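Local coordinates for ribokinase (Staphylococcus aureus, PDB 3RY7), which phosphorylates D-ribose at O-5 with ATP and magnesium, supplying ribose 5-phosphate for nucleotide and amino-acid synthesis or the pentose phosphate pathway, at residues A[71-74]-A[75-78]; A[48-52]-A[53-57]; A[147-150]-A[151-155]; A[258-261]-A[262-266]; A[268-271]-A[272-276]. All blocks are in the same frame, centred on the assembly; numbering follows the deposited sequence.

Contact 1. Residues A[71-74]-A[75-78]; sequences FILE and DFKV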
loop_
_atom_site.group_PDB
_atom_site.type_symbol
_atom_site.label_atom_id
_atom_site.label_comp_id
_atom_site.label_asym_id
_atom_site.label_seq_id
_atom_site.Cartn_x
_atom_site.Cartn_y
_atom_site.Cartn_z
ATOM N N PHE A 71 -13.937 14.791 -0.835
ATOM C CA PHE A 71 -12.529 14.422 -0.802
ATOM C C PHE A 71 -12.121 13.817 -2.135
ATOM O O PHE A 71 -10.983 13.982 -2.579
ATOM C CB PHE A 71 -12.194 13.495 0.367
ATOM C CG PHE A 71 -12.733 12.104 0.227
ATOM C CD1 PHE A 71 -14.014 11.794 0.659
ATOM C CD2 PHE A 71 -11.945 11.096 -0.303
ATOM C CE1 PHE A 71 -14.510 10.507 0.550
ATOM C CE2 PHE A 71 -12.431 9.808 -0.417
ATOM C CZ PHE A 71 -13.718 9.510 0.006
ATOM N N ILE A 72 -13.061 13.135 -2.776
ATOM C CA ILE A 72 -12.832 12.602 -4.110
ATOM C C ILE A 72 -12.639 13.728 -5.113
ATOM O O ILE A 72 -11.743 13.679 -5.930
ATOM C CB ILE A 72 -13.992 11.694 -4.565
ATOM C CG1 ILE A 72 -14.293 10.642 -3.491
ATOM C CG2 ILE A 72 -13.662 11.052 -5.911
ATOM C CD1 ILE A 72 -15.509 9.739 -3.811
ATOM N N LEU A 73 -13.477 14.756 -5.039
ATOM C CA LEU A 73 -13.346 15.885 -5.953
ATOM C C LEU A 73 -11.950 16.490 -5.859
ATOM O O LEU A 73 -11.369 16.916 -6.861
ATOM C CB LEU A 73 -14.409 16.944 -5.670
ATOM C CG LEU A 73 -15.870 16.475 -5.730
ATOM C CD1 LEU A 73 -16.849 17.605 -5.404
ATOM C CD2 LEU A 73 -16.187 15.872 -7.079
ATOM N N GLU A 74 -11.406 16.530 -4.647
ATOM C CA GLU A 74 -10.043 17.013 -4.473
ATOM C C GLU A 74 -9.045 16.115 -5.207
ATOM O O GLU A 74 -8.098 16.592 -5.834
ATOM C CB GLU A 74 -9.690 17.120 -2.988
ATOM C CG GLU A 74 -9.521 18.554 -2.519
ATOM C CD GLU A 74 -8.461 19.317 -3.315
ATOM O OE1 GLU A 74 -7.279 18.879 -3.351
ATOM O OE2 GLU A 74 -8.814 20.371 -3.894
ATOM N N ASP A 75 -9.256 14.808 -5.129
ATOM C CA ASP A 75 -8.387 13.882 -5.843
ATOM C C ASP A 75 -8.504 14.081 -7.351
ATOM O O ASP A 75 -7.504 13.993 -8.072
ATOM C CB ASP A 75 -8.674 12.436 -5.437
ATOM C CG ASP A 75 -8.217 12.133 -4.021
ATOM O OD1 ASP A 75 -7.183 12.697 -3.607
ATOM O OD2 ASP A 75 -8.895 11.349 -3.319
ATOM N N PHE A 76 -9.715 14.376 -7.823
ATOM C CA PHE A 76 -9.912 14.650 -9.241
ATOM C C PHE A 76 -9.042 15.841 -9.640
ATOM O O PHE A 76 -8.331 15.798 -10.654
ATOM C CB PHE A 76 -11.382 14.943 -9.573
ATOM C CG PHE A 76 -12.295 13.739 -9.465
ATOM C CD1 PHE A 76 -11.784 12.452 -9.490
ATOM C CD2 PHE A 76 -13.668 13.902 -9.365
ATOM C CE1 PHE A 76 -12.625 11.354 -9.401
ATOM C CE2 PHE A 76 -14.522 12.804 -9.282
ATOM C CZ PHE A 76 -14.000 11.530 -9.302
ATOM N N LYS A 77 -9.096 16.897 -8.833
ATOM C CA LYS A 77 -8.348 18.117 -9.117
ATOM C C LYS A 77 -6.833 17.870 -9.128
ATOM O O LYS A 77 -6.125 18.335 -10.021
ATOM C CB LYS A 77 -8.715 19.232 -8.126
ATOM C CG LYS A 77 -7.727 20.405 -8.124
ATOM C CD LYS A 77 -7.814 21.242 -6.848
ATOM C CE LYS A 77 -6.472 21.911 -6.522
ATOM N NZ LYS A 77 -5.402 20.918 -6.146
ATOM N N VAL A 78 -6.339 17.138 -8.139
ATOM C CA VAL A 78 -4.928 16.775 -8.102
ATOM C C VAL A 78 -4.513 16.023 -9.363
ATOM O O VAL A 78 -3.370 16.126 -9.813
ATOM C CB VAL A 78 -4.598 15.917 -6.868
ATOM C CG1 VAL A 78 -3.345 15.081 -7.103
ATOM C CG2 VAL A 78 -4.443 16.812 -5.632
#
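Four successive i to i+4 hydrogen bonds tie F71-E74 to D75-V78, from D75 N to F71 O through to V78 N to E74 O, and make the eight residues the greater part of the regular helix 70-78. On the buried flank the contact is between I72 and F76, one turn apart, whose side chains run alongside each other. With I72 CG1 beside the backbone N (chi1 -51°), the CG2 branch falls anti to it, and this methyl lies over one face of the F76 ring, 3.9 Å from the ring centroid, in a CH-pi contact. It is set toward the rim, with I72 CG2 3.4 Å from F76 CZ. A branched aliphatic suits this place because it can cover the ring with one arm while its longer arm leads away. L73 adds a second, oblique approach, L73 CD2 reaching F76 CD2 at 3.9 Å. The exposed flank carries the charged residues. E74 bends at its second torsion and lies beside K77; their salt bridge is long, 3.9 Å from E74 OE1 to K77 NZ, whereas E74 OE2 comes to 3.2 Å from K77 CD. The pair therefore meets largely along the lysine's aliphatic stem, and the electrostatic gain is probably modest. Helix 70-78 is the connection of a beta-alpha-beta unit between strands 56-64 and 87-89. F76 faces inward, touching A44 and I48 of helix 42-52 and meeting the ring of F59 at about a right angle, while I72 packs on T11 and on Q292 of the second subunit.

Contact 2. Residues A[48-52]-A[53-57]; sequences IATAR and MQADT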
loop_
_atom_site.group_PDB
_atom_site.type_symbol
_atom_site.label_atom_id
_atom_site.label_comp_id
_atom_site.label_asym_id
_atom_site.label_seq_id
_atom_site.Cartn_x
_atom_site.Cartn_y
_atom_site.Cartn_z
ATOM N N ILE A 48 -9.704 8.590 -13.032
ATOM C CA ILE A 48 -8.418 8.801 -12.383
ATOM C C ILE A 48 -7.314 8.009 -13.093
ATOM O O ILE A 48 -6.211 8.499 -13.255
ATOM C CB ILE A 48 -8.464 8.407 -10.886
ATOM C CG1 ILE A 48 -9.231 9.469 -10.084
ATOM C CG2 ILE A 48 -7.042 8.213 -10.334
ATOM C CD1 ILE A 48 -9.747 8.967 -8.740
ATOM N N ALA A 49 -7.623 6.790 -13.531
ATOM C CA ALA A 49 -6.658 6.010 -14.312
ATOM C C ALA A 49 -6.276 6.712 -15.615
ATOM O O ALA A 49 -5.091 6.951 -15.861
ATOM C CB ALA A 49 -7.186 4.597 -14.578
ATOM N N THR A 50 -7.260 7.060 -16.448
ATOM C CA THR A 50 -6.920 7.687 -17.723
ATOM C C THR A 50 -6.150 8.983 -17.478
ATOM O O THR A 50 -5.204 9.295 -18.204
ATOM C CB THR A 50 -8.154 7.981 -18.636
ATOM O OG1 THR A 50 -8.795 9.188 -18.212
ATOM C CG2 THR A 50 -9.142 6.859 -18.586
ATOM N N ALA A 51 -6.546 9.727 -16.448
ATOM C CA ALA A 51 -5.897 11.005 -16.138
ATOM C C ALA A 51 -4.464 10.833 -15.599
ATOM O O ALA A 51 -3.573 11.623 -15.901
ATOM C CB ALA A 51 -6.751 11.813 -15.166
ATOM N N ARG A 52 -4.243 9.796 -14.801
ATOM C CA ARG A 52 -2.891 9.520 -14.317
ATOM C C ARG A 52 -2.015 8.987 -15.442
ATOM O O ARG A 52 -0.793 9.069 -15.367
ATOM C CB ARG A 52 -2.888 8.584 -13.104
ATOM C CG ARG A 52 -3.101 9.340 -11.790
ATOM C CD ARG A 52 -3.233 8.439 -10.565
ATOM N NE ARG A 52 -3.768 9.214 -9.447
ATOM C CZ ARG A 52 -4.323 8.692 -8.355
ATOM N NH1 ARG A 52 -4.402 7.369 -8.200
ATOM N NH2 ARG A 52 -4.797 9.503 -7.410
ATOM N N MET A 53 -2.645 8.466 -16.493
ATOM C CA MET A 53 -1.923 8.087 -17.703
ATOM C C MET A 53 -1.695 9.301 -18.592
ATOM O O MET A 53 -1.211 9.173 -19.706
ATOM C CB MET A 53 -2.696 7.023 -18.475
ATOM C CG MET A 53 -2.664 5.664 -17.822
ATOM S SD MET A 53 -1.059 5.453 -17.045
ATOM C CE MET A 53 -1.115 3.735 -16.604
ATOM N N GLN A 54 -2.080 10.473 -18.097
ATOM C CA GLN A 54 -1.856 11.753 -18.775
ATOM C C GLN A 54 -2.706 12.011 -20.036
ATOM O O GLN A 54 -2.381 12.874 -20.860
ATOM C CB GLN A 54 -0.369 11.967 -19.038
ATOM C CG GLN A 54 0.448 11.812 -17.769
ATOM C CD GLN A 54 1.837 12.412 -17.879
ATOM O OE1 GLN A 54 2.081 13.312 -18.690
ATOM N NE2 GLN A 54 2.758 11.921 -17.051
ATOM N N ALA A 55 -3.801 11.273 -20.173
ATOM C CA ALA A 55 -4.817 11.625 -21.158
ATOM C C ALA A 55 -5.473 12.929 -20.702
ATOM O O ALA A 55 -5.560 13.202 -19.503
ATOM C CB ALA A 55 -5.844 10.505 -21.291
ATOM N N ASP A 56 -5.889 13.748 -21.663
ATOM C CA ASP A 56 -6.656 14.958 -21.399
ATOM C C ASP A 56 -8.039 14.528 -20.921
ATOM O O ASP A 56 -8.898 14.181 -21.747
ATOM C CB ASP A 56 -6.823 15.729 -22.707
ATOM C CG ASP A 56 -6.177 17.095 -22.679
ATOM O OD1 ASP A 56 -6.931 18.095 -22.692
ATOM O OD2 ASP A 56 -4.925 17.165 -22.675
ATOM N N THR A 57 -8.265 14.543 -19.610
ATOM C CA THR A 57 -9.481 13.938 -19.060
ATOM C C THR A 57 -10.553 14.900 -18.539
ATOM O O THR A 57 -10.261 15.864 -17.829
ATOM C CB THR A 57 -9.152 12.959 -17.934
ATOM O OG1 THR A 57 -8.047 12.141 -18.323
ATOM C CG2 THR A 57 -10.385 12.089 -17.596
HETATM O O HOH W 1 1.358 11.082 -14.524
#
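T50 and T57 meet where helix 42-52 ends and the chain turns back into strand 56-64, a local helix-to-strand turn closed by a Schellman motif. Q54 is the residue that leaves the helix, with positive phi (71°), and two bonds reach back into the last turn, one from Q54 N to A51 O, 2.9 Å, and one from A55 N to T50 O, 3.1 Å. The first of these donors sits well above the A51 carbonyl plane. M53 N still makes a helical bond to A49 O at 2.9 Å, with only a weak additional one to T50 O. Beneath the turn the two threonine side chains cross, their hydroxyls 3.0 Å apart from T50 OG1 to T57 OG1. T57 OG1 also donates to A55 O, and T50 OG1 has a weak bond to A47 O one turn back. Small A51 leaves room for the incoming strand, its CB 3.4 Å from T57 OG1. M53 bends at its second torsion (chi2 -35°), which leads the end of its chain away from the turn, to pack among A259, S262, F277 and A281 of two other helices. R52 runs outward instead; its NH1 donates to Q292 O and I295 O of the second subunit, and I48 CG2 lies over the centre of its guanidinium face. The chemistry thus divides the turn: the buried hydroxyls find their partners close to home, T50 OG1 having two acceptors in reach, whereas R52 NH1 turns to the partner chain, making this helix end part of the dimer interface.

Contact 3. Residues A[147-150]-A[151-155]; sequences AIIS and AFEIA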
loop_
_atom_site.group_PDB
_atom_site.type_symbol
_atom_site.label_atom_id
_atom_site.label_comp_id
_atom_site.label_asym_id
_atom_site.label_seq_id
_atom_site.Cartn_x
_atom_site.Cartn_y
_atom_site.Cartn_z
ATOM N N ALA A 147 -28.951 7.914 -20.206
ATOM C CA ALA A 147 -27.880 8.899 -20.194
ATOM C C ALA A 147 -26.726 8.483 -21.111
ATOM O O ALA A 147 -26.128 9.326 -21.794
ATOM C CB ALA A 147 -27.357 9.143 -18.770
ATOM N N ILE A 148 -26.389 7.196 -21.088
ATOM C CA ILE A 148 -25.289 6.705 -21.907
ATOM C C ILE A 148 -25.652 6.802 -23.405
ATOM O O ILE A 148 -24.843 7.239 -24.218
ATOM C CB ILE A 148 -24.894 5.258 -21.539
ATOM C CG1 ILE A 148 -24.427 5.158 -20.069
ATOM C CG2 ILE A 148 -23.768 4.768 -22.471
ATOM C CD1 ILE A 148 -24.273 3.744 -19.599
ATOM N N ILE A 149 -26.875 6.414 -23.748
ATOM C CA ILE A 149 -27.354 6.518 -25.132
ATOM C C ILE A 149 -27.198 7.950 -25.644
ATOM O O ILE A 149 -26.694 8.196 -26.749
ATOM C CB ILE A 149 -28.814 6.064 -25.255
ATOM C CG1 ILE A 149 -28.908 4.546 -25.113
ATOM C CG2 ILE A 149 -29.398 6.488 -26.597
ATOM C CD1 ILE A 149 -30.345 4.039 -25.014
ATOM N N SER A 150 -27.575 8.911 -24.812
ATOM C CA SER A 150 -27.542 10.295 -25.254
ATOM C C SER A 150 -26.102 10.800 -25.473
ATOM O O SER A 150 -25.828 11.560 -26.421
ATOM C CB SER A 150 -28.333 11.178 -24.284
ATOM O OG SER A 150 -27.532 12.246 -23.829
ATOM N N ALA A 151 -25.181 10.360 -24.613
ATOM C CA ALA A 151 -23.783 10.743 -24.752
ATOM C C ALA A 151 -23.154 10.085 -25.995
ATOM O O ALA A 151 -22.341 10.693 -26.691
ATOM C CB ALA A 151 -23.006 10.373 -23.498
ATOM N N PHE A 152 -23.558 8.845 -26.267
ATOM C CA PHE A 152 -23.017 8.097 -27.405
ATOM C C PHE A 152 -23.613 8.605 -28.732
ATOM O O PHE A 152 -22.961 8.539 -29.768
ATOM C CB PHE A 152 -23.265 6.588 -27.233
ATOM C CG PHE A 152 -22.282 5.900 -26.296
ATOM C CD1 PHE A 152 -22.279 4.505 -26.172
ATOM C CD2 PHE A 152 -21.356 6.642 -25.559
ATOM C CE1 PHE A 152 -21.368 3.855 -25.304
ATOM C CE2 PHE A 152 -20.433 6.004 -24.707
ATOM C CZ PHE A 152 -20.442 4.606 -24.577
ATOM N N GLU A 153 -24.843 9.117 -28.695
ATOM C CA GLU A 153 -25.448 9.746 -29.895
ATOM C C GLU A 153 -24.680 10.990 -30.303
ATOM O O GLU A 153 -24.315 11.166 -31.474
ATOM C CB GLU A 153 -26.917 10.067 -29.671
ATOM C CG GLU A 153 -27.808 8.838 -29.646
ATOM C CD GLU A 153 -29.189 9.145 -29.086
ATOM O OE1 GLU A 153 -29.286 10.154 -28.342
ATOM O OE2 GLU A 153 -30.154 8.378 -29.373
ATOM N N ILE A 154 -24.373 11.819 -29.316
ATOM C CA ILE A 154 -23.549 13.001 -29.533
ATOM C C ILE A 154 -22.173 12.651 -30.068
ATOM O O ILE A 154 -21.699 13.266 -31.036
ATOM C CB ILE A 154 -23.386 13.809 -28.232
ATOM C CG1 ILE A 154 -24.742 14.375 -27.776
ATOM C CG2 ILE A 154 -22.358 14.921 -28.403
ATOM C CD1 ILE A 154 -24.674 15.040 -26.407
ATOM N N ALA A 155 -21.523 11.686 -29.416
ATOM C CA ALA A 155 -20.198 11.247 -29.818
ATOM C C ALA A 155 -20.196 10.750 -31.261
ATOM O O ALA A 155 -19.442 11.233 -32.092
ATOM C CB ALA A 155 -19.709 10.144 -28.885
HETATM O O HOH W 2 -28.582 13.080 -27.488
#
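I148 and F152 form the apolar part of this one-turn contact within helix 145-157. Their side chains lie side by side, and I148 CG2 stands over the centre of the F152 ring, 3.9 Å from its centroid and 11° off the ring normal, in a well-centred CH-pi contact. That methyl is placed there by the isoleucine's first torsion, which puts CG1 beside the backbone N (chi1 -61°) and leaves CG2 anti to it. A beta-branched residue gives just such a fixed methyl, and the phenyl ring offers it a broad flat surface. The main-chain bonds are those of a regular alpha-helix: A151 N, F152 N, E153 N and I154 N each bond to the carbonyl four residues earlier, the shortest being E153 N to I149 O at 2.8 Å and the longest I154 N to S150 O at 3.3 Å. E153 extends beyond CG across I149 and packs its carboxylate against the methyl, E153 OE2 lying 3.4 Å from I149 CG2. The polar link is through a water, which donates to E153 OE1 at 3.1 Å and more weakly to S150 O, so that this solvent-facing carboxylate is linked back to the preceding turn. Small S150 and A151 suit a side where another helix comes close, for both touch V124 of helix 121-125. The helix itself is the crossover of a beta-alpha-beta unit between strands 136-140 and 161-165: F152 packs against V137 and A139 of the first strand, I148 shares A139, and L176 of helix 174-177 touches I148, I149 and F152.

Contact 4. Residues A[258-261]-A[262-266]; sequences GAFV and SRLNK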
loop_
_atom_site.group_PDB
_atom_site.type_symbol
_atom_site.label_atom_id
_atom_site.label_comp_id
_atom_site.label_asym_id
_atom_site.label_seq_id
_atom_site.Cartn_x
_atom_site.Cartn_y
_atom_site.Cartn_z
ATOM N N GLY A 258 -8.884 2.407 -18.273
ATOM C CA GLY A 258 -8.434 3.781 -18.309
ATOM C C GLY A 258 -7.171 3.892 -19.123
ATOM O O GLY A 258 -7.017 4.787 -19.965
ATOM N N ALA A 259 -6.259 2.955 -18.868
ATOM C CA ALA A 259 -4.942 2.973 -19.495
ATOM C C ALA A 259 -5.051 2.560 -20.966
ATOM O O ALA A 259 -4.423 3.165 -21.833
ATOM C CB ALA A 259 -3.988 2.046 -18.732
ATOM N N PHE A 260 -5.858 1.529 -21.222
ATOM C CA PHE A 260 -6.131 1.053 -22.576
ATOM C C PHE A 260 -6.532 2.228 -23.435
ATOM O O PHE A 260 -5.894 2.512 -24.445
ATOM C CB PHE A 260 -7.243 -0.008 -22.563
ATOM C CG PHE A 260 -7.799 -0.341 -23.931
ATOM C CD1 PHE A 260 -9.093 0.037 -24.281
ATOM C CD2 PHE A 260 -7.042 -1.043 -24.859
ATOM C CE1 PHE A 260 -9.621 -0.279 -25.532
ATOM C CE2 PHE A 260 -7.562 -1.354 -26.119
ATOM C CZ PHE A 260 -8.851 -0.971 -26.455
ATOM N N VAL A 261 -7.559 2.945 -22.994
ATOM C CA VAL A 261 -8.053 4.104 -23.734
ATOM C C VAL A 261 -7.023 5.244 -23.854
ATOM O O VAL A 261 -6.977 5.932 -24.882
ATOM C CB VAL A 261 -9.380 4.624 -23.132
ATOM C CG1 VAL A 261 -9.797 5.915 -23.798
ATOM C CG2 VAL A 261 -10.453 3.572 -23.290
ATOM N N SER A 262 -6.199 5.443 -22.821
ATOM C CA SER A 262 -5.160 6.478 -22.874
ATOM C C SER A 262 -4.141 6.214 -24.000
ATOM O O SER A 262 -3.555 7.139 -24.568
ATOM C CB SER A 262 -4.422 6.575 -21.526
ATOM O OG SER A 262 -3.582 5.445 -21.291
ATOM N N ARG A 263 -3.962 4.938 -24.317
ATOM C CA ARG A 263 -2.905 4.485 -25.208
ATOM C C ARG A 263 -3.401 4.240 -26.645
ATOM O O ARG A 263 -2.616 4.292 -27.596
ATOM C CB ARG A 263 -2.279 3.211 -24.623
ATOM C CG ARG A 263 -1.280 2.497 -25.518
ATOM C CD ARG A 263 -0.207 3.453 -26.007
ATOM N NE ARG A 263 0.618 3.969 -24.922
ATOM C CZ ARG A 263 1.800 3.460 -24.577
ATOM N NH1 ARG A 263 2.296 2.409 -25.232
ATOM N NH2 ARG A 263 2.489 4.008 -23.578
ATOM N N LEU A 264 -4.701 3.988 -26.796
ATOM C CA LEU A 264 -5.288 3.662 -28.099
ATOM C C LEU A 264 -5.171 4.810 -29.085
ATOM O O LEU A 264 -5.566 5.937 -28.781
ATOM C CB LEU A 264 -6.769 3.332 -27.950
ATOM C CG LEU A 264 -7.278 2.036 -28.575
ATOM C CD1 LEU A 264 -8.766 2.150 -28.844
ATOM C CD2 LEU A 264 -6.522 1.653 -29.840
ATOM N N ASN A 265 -4.638 4.528 -30.270
ATOM C CA ASN A 265 -4.652 5.519 -31.345
ATOM C C ASN A 265 -6.063 5.630 -31.892
ATOM O O ASN A 265 -6.836 4.668 -31.817
ATOM C CB ASN A 265 -3.677 5.135 -32.465
ATOM C CG ASN A 265 -2.228 5.285 -32.052
ATOM O OD1 ASN A 265 -1.913 5.994 -31.090
ATOM N ND2 ASN A 265 -1.332 4.625 -32.783
ATOM N N LYS A 266 -6.416 6.791 -32.431
ATOM C CA LYS A 266 -7.753 6.962 -32.991
ATOM C C LYS A 266 -8.027 5.921 -34.068
ATOM O O LYS A 266 -9.118 5.361 -34.142
ATOM C CB LYS A 266 -7.928 8.367 -33.559
ATOM C CG LYS A 266 -8.910 9.262 -32.802
ATOM C CD LYS A 266 -10.358 8.758 -32.844
ATOM C CE LYS A 266 -11.323 9.938 -33.049
ATOM N NZ LYS A 266 -12.746 9.523 -32.894
#
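A first torsion of 167° sets the F260 ring beside its carbonyl carbon and toward L264, while S262 places OG between its N and its carbonyl carbon (chi1 71°), within reach of the turn before. Both belong to the C-terminal end of helix 252-263, a helix of the pfkB-family kinase fold that also carries D254, the probable proton acceptor, near its start. The F260 and L264 side chains then lie side by side, F260 CZ meeting L264 CD1 at 3.9 Å, an apolar contact well suited to a buried helix end. L264 is the first residue to leave helical geometry, and the backbone bonds slacken accordingly. S262 N to G258 O is a normal helical bond, but R263 N to A259 O and L264 N to F260 O are weak, and R263 N donates additionally to F260 O from well above the carbonyl plane. R263 bends at two torsions and carries its guanidinium away from this turn toward helix 271-283, where it makes a cation-pi contact with F277. On the other flank V261 packs on F136 and V138 of strand 136-140, while N3 ND2 bonds to the carbonyls of V261 and L264. G258 and A259 suit the side on which helix 42-52 and M53 come close. Serine is apt at 262 because its hydroxyl can turn back on the helix: S262 OG donates to A259 O, though the modelled 2.5 Å is doubtfully short.

Contact 5. Residues A[268-271]-A[272-276]; sequences QDNL and ADAID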
loop_
_atom_site.group_PDB
_atom_site.type_symbol
_atom_site.label_atom_id
_atom_site.label_comp_id
_atom_site.label_asym_id
_atom_site.label_seq_id
_atom_site.Cartn_x
_atom_site.Cartn_y
_atom_site.Cartn_z
ATOM N N GLN A 268 -7.009 3.063 -34.196
ATOM C CA GLN A 268 -7.042 1.732 -33.593
ATOM C C GLN A 268 -6.072 0.745 -34.262
ATOM O O GLN A 268 -6.339 -0.464 -34.324
ATOM C CB GLN A 268 -8.468 1.170 -33.585
ATOM C CG GLN A 268 -9.440 1.907 -32.655
ATOM C CD GLN A 268 -10.788 1.203 -32.562
ATOM O OE1 GLN A 268 -11.839 1.833 -32.720
ATOM N NE2 GLN A 268 -10.765 -0.108 -32.312
ATOM N N ASP A 269 -4.948 1.259 -34.757
ATOM C CA ASP A 269 -3.957 0.414 -35.434
ATOM C C ASP A 269 -3.028 -0.272 -34.427
ATOM O O ASP A 269 -2.210 -1.115 -34.798
ATOM C CB ASP A 269 -3.153 1.231 -36.459
ATOM C CG ASP A 269 -2.400 2.401 -35.822
ATOM O OD1 ASP A 269 -2.026 3.358 -36.540
ATOM O OD2 ASP A 269 -2.185 2.368 -34.591
ATOM N N ASN A 270 -3.176 0.091 -33.152
ATOM C CA ASN A 270 -2.335 -0.417 -32.071
ATOM C C ASN A 270 -3.136 -1.081 -30.951
ATOM O O ASN A 270 -2.847 -0.892 -29.774
ATOM C CB ASN A 270 -1.487 0.708 -31.484
ATOM C CG ASN A 270 -2.313 1.699 -30.688
ATOM O OD1 ASN A 270 -3.466 1.974 -31.023
ATOM N ND2 ASN A 270 -1.727 2.245 -29.632
ATOM N N LEU A 271 -4.138 -1.862 -31.328
ATOM C CA LEU A 271 -4.950 -2.576 -30.352
ATOM C C LEU A 271 -4.113 -3.401 -29.373
ATOM O O LEU A 271 -4.287 -3.284 -28.167
ATOM C CB LEU A 271 -5.966 -3.482 -31.052
ATOM C CG LEU A 271 -7.392 -2.932 -31.103
ATOM C CD1 LEU A 271 -7.353 -1.430 -31.139
ATOM C CD2 LEU A 271 -8.170 -3.469 -32.304
ATOM N N ALA A 272 -3.225 -4.248 -29.893
ATOM C CA ALA A 272 -2.432 -5.131 -29.035
ATOM C C ALA A 272 -1.460 -4.368 -28.114
ATOM O O ALA A 272 -1.284 -4.738 -26.957
ATOM C CB ALA A 272 -1.686 -6.185 -29.873
ATOM N N ASP A 273 -0.836 -3.314 -28.634
ATOM C CA ASP A 273 0.044 -2.475 -27.823
ATOM C C ASP A 273 -0.726 -1.775 -26.692
ATOM O O ASP A 273 -0.278 -1.743 -25.534
ATOM C CB ASP A 273 0.746 -1.442 -28.710
ATOM C CG ASP A 273 1.342 -0.288 -27.914
ATOM O OD1 ASP A 273 1.053 0.869 -28.286
ATOM O OD2 ASP A 273 2.084 -0.526 -26.924
ATOM N N ALA A 274 -1.884 -1.214 -27.036
ATOM C CA ALA A 274 -2.731 -0.553 -26.053
ATOM C C ALA A 274 -3.217 -1.548 -25.001
ATOM O O ALA A 274 -3.285 -1.228 -23.822
ATOM C CB ALA A 274 -3.925 0.151 -26.746
ATOM N N ILE A 275 -3.548 -2.759 -25.425
ATOM C CA ILE A 275 -3.986 -3.786 -24.487
ATOM C C ILE A 275 -2.851 -4.236 -23.552
ATOM O O ILE A 275 -3.082 -4.564 -22.376
ATOM C CB ILE A 275 -4.597 -4.986 -25.227
ATOM C CG1 ILE A 275 -5.936 -4.566 -25.858
ATOM C CG2 ILE A 275 -4.768 -6.172 -24.283
ATOM C CD1 ILE A 275 -6.644 -5.678 -26.591
ATOM N N ASP A 276 -1.629 -4.228 -24.086
ATOM C CA ASP A 276 -0.435 -4.546 -23.313
ATOM C C ASP A 276 -0.216 -3.506 -22.216
ATOM O O ASP A 276 -0.073 -3.840 -21.035
ATOM C CB ASP A 276 0.792 -4.584 -24.225
ATOM C CG ASP A 276 2.067 -4.878 -23.457
ATOM O OD1 ASP A 276 2.942 -3.984 -23.352
ATOM O OD2 ASP A 276 2.169 -6.006 -22.938
HETATM O O HOH W 3 1.580 2.807 -29.606
#
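The start of helix 271-283 is the setting here, with N270 at the N-cap position and D273 three residues on, where their side chains meet. N270's side chain makes no capping bond to the backbone of the first turn; instead N270 ND2 donates weakly to D273 OD1, 3.4 Å away, the amide and carboxylate planes 52° apart. A modelled water lies near the same two atoms, but its very short approach to D273 OD1 is doubtful. The asparagine can reach across because its CG lies between the backbone N and carbonyl carbon (chi1 71°), while D273 points its carboxylate back by having CG anti to N (chi1 163°). An acid is favourable in a helix's first turn, where the helix dipole would be expected to stabilise its negative charge. N270's stronger polar partners lie in the preceding loop and helix end: N270 OD1 accepts from N265 N, and ND2 also donates to R263 O. An amide suits this place because it both gives and takes a bond. The backbone bonds are the first of the helix, A274 N to N270 O and I275 N to L271 O, both 2.9 Å. I275 rests its CG1 3.1 Å from L271 O, and A274 CB sits 3.4 Å from N270 O. Beyond the two segments, A274 and I275 face helix 252-263, both touching F260, whereas L271 and I275 reach F230 of strand 228-231, and A272 lies against Q237 and I239 of the edge strand 236-239, so the helix spans from one neighbouring helix to the end of the large sheet.

Overall arrangement
Contacts 2 and 4 pack directly, their centres 10 Å apart, with T50 CG2 3.2 Å from G258 CA and M53 CB 3.3 Å from S262 OG. Contacts 4 and 5 are closer still, 8 Å between centres, with R263 CG packed on A274 CA at 3.4 Å. Contact 1 joins the group through F76 CE1 and I48 CD1, 3.8 Å apart, whereas contact 3 stands separate, its nearest atoms about 7 Å from contact 4. A49 of contact 2 and G258 of contact 4 come within about 6 and 7 Å of the side chain of the probable catalytic D254; contact 1 borders V13 and A44, likely sugar-site residues, and contact 5 lies beside N279, probably of the ATP site.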